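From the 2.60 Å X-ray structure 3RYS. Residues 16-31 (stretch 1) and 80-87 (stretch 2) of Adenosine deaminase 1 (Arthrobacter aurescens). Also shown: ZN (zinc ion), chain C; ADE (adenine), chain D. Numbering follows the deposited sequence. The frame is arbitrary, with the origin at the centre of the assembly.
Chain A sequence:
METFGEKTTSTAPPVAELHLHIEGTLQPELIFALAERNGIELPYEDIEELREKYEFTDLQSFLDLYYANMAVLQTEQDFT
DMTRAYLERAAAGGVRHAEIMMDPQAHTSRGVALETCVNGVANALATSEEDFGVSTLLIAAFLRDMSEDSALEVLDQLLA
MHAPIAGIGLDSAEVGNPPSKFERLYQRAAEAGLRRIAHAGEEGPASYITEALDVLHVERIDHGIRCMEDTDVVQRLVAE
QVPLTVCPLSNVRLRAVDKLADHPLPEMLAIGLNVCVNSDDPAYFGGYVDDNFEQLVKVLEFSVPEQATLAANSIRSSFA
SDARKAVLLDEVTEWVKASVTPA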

# COMPACT_ATOMS: atom_id res chain seq x y z
N ALA A 16 9.31 0.60 7.43
CA ALA A 16 9.15 0.36 6.01
C ALA A 16 7.67 0.34 5.67
O ALA A 16 6.89 -0.32 6.35
CB ALA A 16 9.80 -0.95 5.62
N GLU A 17 7.26 1.08 4.65
CA GLU A 17 5.88 1.00 4.18
C GLU A 17 5.76 -0.03 3.05
O GLU A 17 6.34 0.13 1.98
CB GLU A 17 5.35 2.37 3.76
CG GLU A 17 3.83 2.42 3.59
CD GLU A 17 3.26 3.83 3.62
OE1 GLU A 17 3.99 4.79 3.29
OE2 GLU A 17 2.07 3.99 3.98
N LEU A 18 5.00 -1.09 3.31
CA LEU A 18 4.88 -2.20 2.38
C LEU A 18 3.55 -2.20 1.64
O LEU A 18 3.38 -2.89 0.63
CB LEU A 18 5.03 -3.53 3.13
CG LEU A 18 6.30 -3.71 3.97
CD1 LEU A 18 6.31 -5.09 4.62
CD2 LEU A 18 7.54 -3.51 3.12
N HIS A 19 2.60 -1.42 2.15
CA HIS A 19 1.26 -1.35 1.58
C HIS A 19 0.93 0.10 1.25
O HIS A 19 0.52 0.87 2.13
CB HIS A 19 0.24 -1.93 2.56
CG HIS A 19 -1.15 -2.04 2.00
ND1 HIS A 19 -2.04 -3.01 2.41
CD2 HIS A 19 -1.80 -1.30 1.07
CE1 HIS A 19 -3.18 -2.86 1.76
NE2 HIS A 19 -3.06 -1.83 0.94
N LEU A 20 1.11 0.48 -0.01
CA LEU A 20 0.88 1.86 -0.42
C LEU A 20 0.69 2.00 -1.92
O LEU A 20 1.53 1.58 -2.71
CB LEU A 20 2.03 2.75 0.02
CG LEU A 20 1.89 4.17 -0.54
CD1 LEU A 20 2.01 5.18 0.57
CD2 LEU A 20 2.88 4.45 -1.68
N HIS A 21 -0.43 2.61 -2.31
CA HIS A 21 -0.74 2.84 -3.71
C HIS A 21 -0.31 4.25 -4.11
O HIS A 21 -0.74 5.23 -3.52
CB HIS A 21 -2.24 2.67 -3.94
CG HIS A 21 -2.77 1.37 -3.45
ND1 HIS A 21 -2.98 0.28 -4.27
CD2 HIS A 21 -3.13 0.96 -2.20
CE1 HIS A 21 -3.45 -0.73 -3.57
NE2 HIS A 21 -3.55 -0.34 -2.31
N ILE A 22 0.55 4.34 -5.12
CA ILE A 22 1.08 5.63 -5.52
C ILE A 22 -0.02 6.59 -5.96
O ILE A 22 0.06 7.79 -5.72
CB ILE A 22 2.18 5.49 -6.59
CG1 ILE A 22 3.11 6.71 -6.56
CG2 ILE A 22 1.58 5.27 -7.97
CD1 ILE A 22 3.73 6.95 -5.20
N GLU A 23 -1.06 6.05 -6.59
CA GLU A 23 -2.20 6.84 -7.03
C GLU A 23 -3.04 7.35 -5.86
O GLU A 23 -3.78 8.33 -5.99
CB GLU A 23 -3.10 6.03 -7.97
CG GLU A 23 -2.42 5.52 -9.24
CD GLU A 23 -1.73 4.17 -9.05
OE1 GLU A 23 -1.31 3.85 -7.92
OE2 GLU A 23 -1.61 3.42 -10.04
N GLY A 24 -2.92 6.68 -4.72
CA GLY A 24 -3.64 7.07 -3.51
C GLY A 24 -2.87 8.12 -2.75
O GLY A 24 -3.28 8.58 -1.68
N THR A 25 -1.74 8.51 -3.33
CA THR A 25 -0.85 9.52 -2.80
C THR A 25 -1.18 10.91 -3.35
O THR A 25 -0.65 11.93 -2.89
CB THR A 25 0.58 9.13 -3.16
OG1 THR A 25 1.20 8.52 -2.03
CG2 THR A 25 1.39 10.32 -3.62
N LEU A 26 -2.08 10.94 -4.33
CA LEU A 26 -2.43 12.15 -5.06
C LEU A 26 -3.25 13.13 -4.23
O LEU A 26 -4.44 12.94 -4.01
CB LEU A 26 -3.20 11.77 -6.33
CG LEU A 26 -3.07 12.71 -7.52
CD1 LEU A 26 -1.61 13.07 -7.73
CD2 LEU A 26 -3.65 12.04 -8.76
N GLN A 27 -2.59 14.20 -3.80
CA GLN A 27 -3.22 15.22 -2.97
C GLN A 27 -4.02 16.21 -3.85
O GLN A 27 -3.62 16.50 -4.98
CB GLN A 27 -2.14 15.95 -2.17
CG GLN A 27 -2.60 16.46 -0.83
CD GLN A 27 -2.97 15.34 0.13
OE1 GLN A 27 -2.15 14.47 0.44
NE2 GLN A 27 -4.21 15.37 0.62
N PRO A 28 -5.15 16.71 -3.34
CA PRO A 28 -6.00 17.66 -4.07
C PRO A 28 -5.24 18.84 -4.68
O PRO A 28 -5.62 19.31 -5.75
CB PRO A 28 -6.97 18.15 -3.00
CG PRO A 28 -7.13 16.96 -2.10
CD PRO A 28 -5.77 16.30 -2.06
N GLU A 29 -4.19 19.31 -4.01
CA GLU A 29 -3.38 20.39 -4.58
C GLU A 29 -2.72 19.93 -5.88
O GLU A 29 -2.77 20.64 -6.89
CB GLU A 29 -2.31 20.87 -3.58
CG GLU A 29 -2.88 21.46 -2.29
CD GLU A 29 -3.46 20.39 -1.38
OE1 GLU A 29 -2.80 19.36 -1.17
OE2 GLU A 29 -4.59 20.58 -0.87
N LEU A 30 -2.11 18.75 -5.85
CA LEU A 30 -1.40 18.23 -7.01
C LEU A 30 -2.37 17.92 -8.14
O LEU A 30 -2.07 18.15 -9.32
CB LEU A 30 -0.58 17.00 -6.65
CG LEU A 30 0.30 16.46 -7.79
CD1 LEU A 30 1.10 17.58 -8.42
CD2 LEU A 30 1.21 15.34 -7.29
N ILE A 31 -3.53 17.39 -7.78
CA ILE A 31 -4.58 17.11 -8.76
C ILE A 31 -4.90 18.37 -9.58
O ILE A 31 -4.87 18.34 -10.81
CB ILE A 31 -5.84 16.56 -8.08
CG1 ILE A 31 -5.53 15.25 -7.36
CG2 ILE A 31 -6.94 16.34 -9.10
CD1 ILE A 31 -6.73 14.59 -6.71
N THR A 80 6.19 10.99 -12.39
CA THR A 80 7.38 11.33 -11.63
C THR A 80 7.07 12.29 -10.49
O THR A 80 7.41 12.03 -9.34
CB THR A 80 8.45 11.98 -12.53
OG1 THR A 80 8.97 10.99 -13.44
CG2 THR A 80 9.58 12.54 -11.70
N ASP A 81 6.42 13.40 -10.83
CA ASP A 81 6.00 14.39 -9.84
C ASP A 81 5.22 13.75 -8.69
O ASP A 81 5.48 14.03 -7.53
CB ASP A 81 5.16 15.48 -10.50
CG ASP A 81 5.99 16.46 -11.29
OD1 ASP A 81 7.24 16.42 -11.17
OD2 ASP A 81 5.41 17.28 -12.03
N MET A 82 4.26 12.89 -9.03
CA MET A 82 3.42 12.27 -8.01
C MET A 82 4.22 11.38 -7.08
O MET A 82 4.01 11.38 -5.86
CB MET A 82 2.31 11.44 -8.66
CG MET A 82 1.64 10.46 -7.71
SD MET A 82 0.41 9.44 -8.55
CE MET A 82 1.45 8.54 -9.70
N THR A 83 5.16 10.64 -7.67
CA THR A 83 5.98 9.70 -6.92
C THR A 83 6.93 10.44 -5.99
O THR A 83 7.13 10.03 -4.84
CB THR A 83 6.78 8.79 -7.87
OG1 THR A 83 5.91 8.23 -8.86
CG2 THR A 83 7.46 7.67 -7.09
N ARG A 84 7.50 11.53 -6.47
CA ARG A 84 8.44 12.31 -5.69
C ARG A 84 7.76 13.02 -4.53
O ARG A 84 8.36 13.21 -3.48
CB ARG A 84 9.20 13.31 -6.57
CG ARG A 84 10.40 12.69 -7.26
CD ARG A 84 11.00 13.56 -8.36
NE ARG A 84 12.17 12.90 -8.92
CZ ARG A 84 12.70 13.18 -10.11
NH1 ARG A 84 12.16 14.11 -10.88
NH2 ARG A 84 13.77 12.52 -10.53
N ALA A 85 6.51 13.41 -4.74
CA ALA A 85 5.77 14.12 -3.71
C ALA A 85 5.49 13.19 -2.54
O ALA A 85 5.43 13.61 -1.39
CB ALA A 85 4.47 14.69 -4.28
N TYR A 86 5.32 11.91 -2.85
CA TYR A 86 5.12 10.90 -1.82
C TYR A 86 6.44 10.57 -1.13
O TYR A 86 6.52 10.56 0.10
CB TYR A 86 4.51 9.62 -2.38
CG TYR A 86 4.77 8.43 -1.48
CD1 TYR A 86 4.08 8.28 -0.28
CD2 TYR A 86 5.74 7.49 -1.80
CE1 TYR A 86 4.34 7.22 0.56
CE2 TYR A 86 6.00 6.43 -0.97
CZ TYR A 86 5.30 6.29 0.21
OH TYR A 86 5.56 5.23 1.04
N LEU A 87 7.48 10.29 -1.91
CA LEU A 87 8.77 9.93 -1.36
C LEU A 87 9.27 11.01 -0.40
O LEU A 87 9.85 10.72 0.64
CB LEU A 87 9.79 9.67 -2.47
CG LEU A 87 9.56 8.43 -3.34
CD1 LEU A 87 10.44 8.45 -4.59
CD2 LEU A 87 9.79 7.17 -2.55
ZN ZN C . -4.75 -1.14 -0.47
N9 ADE D . -7.05 0.12 -4.56
C8 ADE D . -6.33 1.10 -3.92
N7 ADE D . -6.31 0.99 -2.61
C5 ADE D . -7.08 -0.14 -2.37
C6 ADE D . -7.46 -0.79 -1.18
N6 ADE D . -7.09 -0.37 0.04
N1 ADE D . -8.23 -1.90 -1.29
C2 ADE D . -8.60 -2.31 -2.51
N3 ADE D . -8.31 -1.78 -3.70
C4 ADE D . -7.54 -0.69 -3.56

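Two side chains one helical turn apart, Met82 and Tyr86, carry most of what the helix gives to this contact, and Ile22 answers both from the other stretch. Met82 leaves the helix sideways, but chi1 and chi2 are both t, and the extended chain brings its end to the 3-10 segment at Ile22. There SD lies 3.3 Å from the backbone O of Ile22, and CE packs 3.7 Å from Ile22 CG2 and 4.0 Å from Ile22 CG1. A long, unbranched, flexible side chain suits a groove lined by several residues: Leu26 CD1 comes within 4.2 Å of Met82 CG, while Leu30 CD2 sits 4.3 Å from Met82 CB.

Ile22 CD1 in turn comes within 4.0 Å of Tyr86 CB. Thr25, small and pointing toward the helix, also packs against both, its CG2 3.6 Å from Met82 O and its OG1 3.4 Å from Tyr86 CD1.

Tyr86 points toward the first stretch. Leu20 covers one ring face, its CD2 3.8 Å from the ring centroid in a CH-pi contact, and its CD1 is tight against Tyr86 CE1 at 3.1 Å. At the ring edge, Tyr86 OH donates a hydrogen bond to Glu17 OE1 (2.8 Å), so the buried hydroxyl has a partner. The rule is mainly apolar packing, with one hydrogen bond at the tyrosine's tip.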